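Local coordinates for L-threonine dehydrogenase (Flavobacterium frigidimaris, PDB 2YY7) that catalyses the dehydrogenation of L-threonine, with NAD as the bound cofactor, as a UDP-galactose 4-epimerase-like member of the short-chain dehydrogenase-reductase superfamily, at the interface of chains A and B. Numbering follows the deposited sequence. Chains: chain A/B, L-threonine dehydrogenase.

The interface of chains A and B. Residues chain A 91, 138-139, 145, 148; chain B 152-153, 155-156.
B:Arg152, on helix 142-161, reaches over to the A:Glu138–A:Pro139 loop, and its NH1 donates to A:Pro139 O at 3.0 Å. The oxygen lies in the guanidinium plane, yet NH1 stands above the carbonyl plane, and the bond is bent, 140° at H. A:Glu138 CB caps one guanidinium face, over its centre, while NH2 forms a long salt bridge with A:Glu138 OE2 at 3.7 Å. Bends at chi2 and chi3 bring the arginine stem past A:Pro139, whose CD meets B:Arg152 CD. A:Ile145 packs against B:Arg152 CB and sets CD1 over the centre of one face of B:Trp153. That indole comes edge-on to A:Trp91, planes 89° apart, with B:Trp153 NE1 over the A:Trp91 face, offset toward the rim and 3.5 Å from A:Trp91 CZ3. At the guanidinium edge, B:Glu155 OE1 accepts from B:Arg152 NH1 at 2.7 Å, fixing the group's rotation; NH1 stands above the carboxylate plane. An alanine in place of B:Arg152 would probably leave A:Pro139 O without its direct donor and the A:Glu138 and B:Glu155 carboxylates without the positive charge beside them. The interface is two-fold symmetric, so this patch recurs with the chains exchanged; the dimer may or may not be the form in solution. Waters tie the outer layer: water 2 joins A:Glu138 O to B:Glu155 OE1, and water 3 links the two carboxylates, 2.9 Å from A:Glu138 OE2 and 2.8 Å from B:Glu155 OE2.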
loop_
_atom_site.group_PDB
_atom_site.type_symbol
_atom_site.label_atom_id
_atom_site.label_comp_id
_atom_site.label_asym_id
_atom_site.label_seq_id
_atom_site.Cartn_x
_atom_site.Cartn_y
_atom_site.Cartn_z
ATOM N N TRP A 91 3.051 -7.497 9.590
ATOM C CA TRP A 91 2.919 -6.095 9.213
ATOM C C TRP A 91 3.896 -5.253 10.034
ATOM O O TRP A 91 4.622 -4.417 9.493
ATOM C CB TRP A 91 1.472 -5.625 9.436
ATOM C CG TRP A 91 1.234 -4.149 9.186
ATOM C CD1 TRP A 91 1.062 -3.175 10.132
ATOM C CD2 TRP A 91 1.146 -3.490 7.914
ATOM N NE1 TRP A 91 0.872 -1.953 9.527
ATOM C CE2 TRP A 91 0.918 -2.118 8.167
ATOM C CE3 TRP A 91 1.236 -3.926 6.585
ATOM C CZ2 TRP A 91 0.782 -1.175 7.138
ATOM C CZ3 TRP A 91 1.100 -2.986 5.559
ATOM C CH2 TRP A 91 0.876 -1.630 5.845
ATOM N N GLU A 138 -3.115 -5.340 -6.597
ATOM C CA GLU A 138 -4.033 -5.413 -5.466
ATOM C C GLU A 138 -3.746 -6.687 -4.688
ATOM O O GLU A 138 -4.540 -7.624 -4.703
ATOM C CB GLU A 138 -5.487 -5.411 -5.951
ATOM C CG GLU A 138 -5.868 -4.182 -6.769
ATOM C CD GLU A 138 -7.351 -4.115 -7.074
ATOM O OE1 GLU A 138 -7.919 -5.123 -7.543
ATOM O OE2 GLU A 138 -7.949 -3.045 -6.855
ATOM N N PRO A 139 -2.589 -6.741 -4.005
ATOM C CA PRO A 139 -2.202 -7.918 -3.221
ATOM C C PRO A 139 -3.282 -8.358 -2.239
ATOM O O PRO A 139 -3.873 -7.535 -1.537
ATOM C CB PRO A 139 -0.915 -7.468 -2.525
ATOM C CG PRO A 139 -1.060 -5.975 -2.452
ATOM C CD PRO A 139 -1.620 -5.649 -3.813
ATOM N N ILE A 145 0.771 -6.859 0.799
ATOM C CA ILE A 145 0.382 -5.510 1.199
ATOM C C ILE A 145 1.581 -4.782 1.802
ATOM O O ILE A 145 1.799 -3.593 1.525
ATOM C CB ILE A 145 -0.774 -5.546 2.232
ATOM C CG1 ILE A 145 -1.996 -6.240 1.609
ATOM C CG2 ILE A 145 -1.135 -4.122 2.675
ATOM C CD1 ILE A 145 -3.152 -6.435 2.571
ATOM N N GLN A 148 3.991 -3.862 -0.992
ATOM C CA GLN A 148 3.501 -2.767 -1.814
ATOM C C GLN A 148 3.690 -1.434 -1.092
ATOM O O GLN A 148 4.193 -0.471 -1.670
ATOM C CB GLN A 148 2.026 -2.958 -2.157
ATOM C CG GLN A 148 1.464 -1.784 -2.926
ATOM C CD GLN A 148 0.026 -1.982 -3.311
ATOM O OE1 GLN A 148 -0.835 -2.193 -2.455
ATOM N NE2 GLN A 148 -0.247 -1.916 -4.606
ATOM N N ARG B 152 -6.306 -1.955 0.798
ATOM C CA ARG B 152 -5.840 -3.339 0.792
ATOM C C ARG B 152 -6.268 -4.062 2.067
ATOM O O ARG B 152 -6.701 -5.211 2.022
ATOM C CB ARG B 152 -4.314 -3.391 0.662
ATOM C CG ARG B 152 -3.736 -2.736 -0.603
ATOM C CD ARG B 152 -3.944 -3.579 -1.860
ATOM N NE ARG B 152 -5.235 -3.321 -2.492
ATOM C CZ ARG B 152 -6.177 -4.234 -2.690
ATOM N NH1 ARG B 152 -5.982 -5.490 -2.303
ATOM N NH2 ARG B 152 -7.316 -3.889 -3.277
ATOM N N TRP B 153 -6.139 -3.394 3.208
ATOM C CA TRP B 153 -6.527 -4.010 4.468
ATOM C C TRP B 153 -8.040 -4.179 4.596
ATOM O O TRP B 153 -8.503 -5.157 5.178
ATOM C CB TRP B 153 -5.965 -3.215 5.650
ATOM C CG TRP B 153 -4.525 -3.557 5.937
ATOM C CD1 TRP B 153 -3.433 -2.758 5.751
ATOM C CD2 TRP B 153 -4.028 -4.805 6.440
ATOM N NE1 TRP B 153 -2.285 -3.431 6.108
ATOM C CE2 TRP B 153 -2.622 -4.688 6.534
ATOM C CE3 TRP B 153 -4.635 -6.011 6.822
ATOM C CZ2 TRP B 153 -1.811 -5.733 6.995
ATOM C CZ3 TRP B 153 -3.827 -7.053 7.282
ATOM C CH2 TRP B 153 -2.430 -6.904 7.363
ATOM N N GLU B 155 -10.100 -4.801 2.173
ATOM C CA GLU B 155 -10.389 -5.964 1.339
ATOM C C GLU B 155 -9.944 -7.239 2.063
ATOM O O GLU B 155 -10.654 -8.250 2.056
ATOM C CB GLU B 155 -9.653 -5.838 0.003
ATOM C CG GLU B 155 -10.112 -6.811 -1.071
ATOM C CD GLU B 155 -9.317 -6.652 -2.351
ATOM O OE1 GLU B 155 -8.145 -7.081 -2.379
ATOM O OE2 GLU B 155 -9.858 -6.084 -3.320
ATOM N N TYR B 156 -8.772 -7.187 2.693
ATOM C CA TYR B 156 -8.260 -8.344 3.425
ATOM C C TYR B 156 -9.217 -8.734 4.550
ATOM O O TYR B 156 -9.631 -9.887 4.645
ATOM C CB TYR B 156 -6.886 -8.045 4.036
ATOM C CG TYR B 156 -6.224 -9.263 4.638
ATOM C CD1 TYR B 156 -5.458 -10.125 3.849
ATOM C CD2 TYR B 156 -6.387 -9.578 5.989
ATOM C CE1 TYR B 156 -4.871 -11.270 4.386
ATOM C CE2 TYR B 156 -5.803 -10.725 6.536
ATOM C CZ TYR B 156 -5.048 -11.563 5.726
ATOM O OH TYR B 156 -4.471 -12.698 6.249
HETATM O O HOH W 1 -6.191 -7.373 0.500
HETATM O O HOH W 2 -7.169 -8.331 -4.464
HETATM O O HOH W 3 -10.197 -4.228 -5.450
#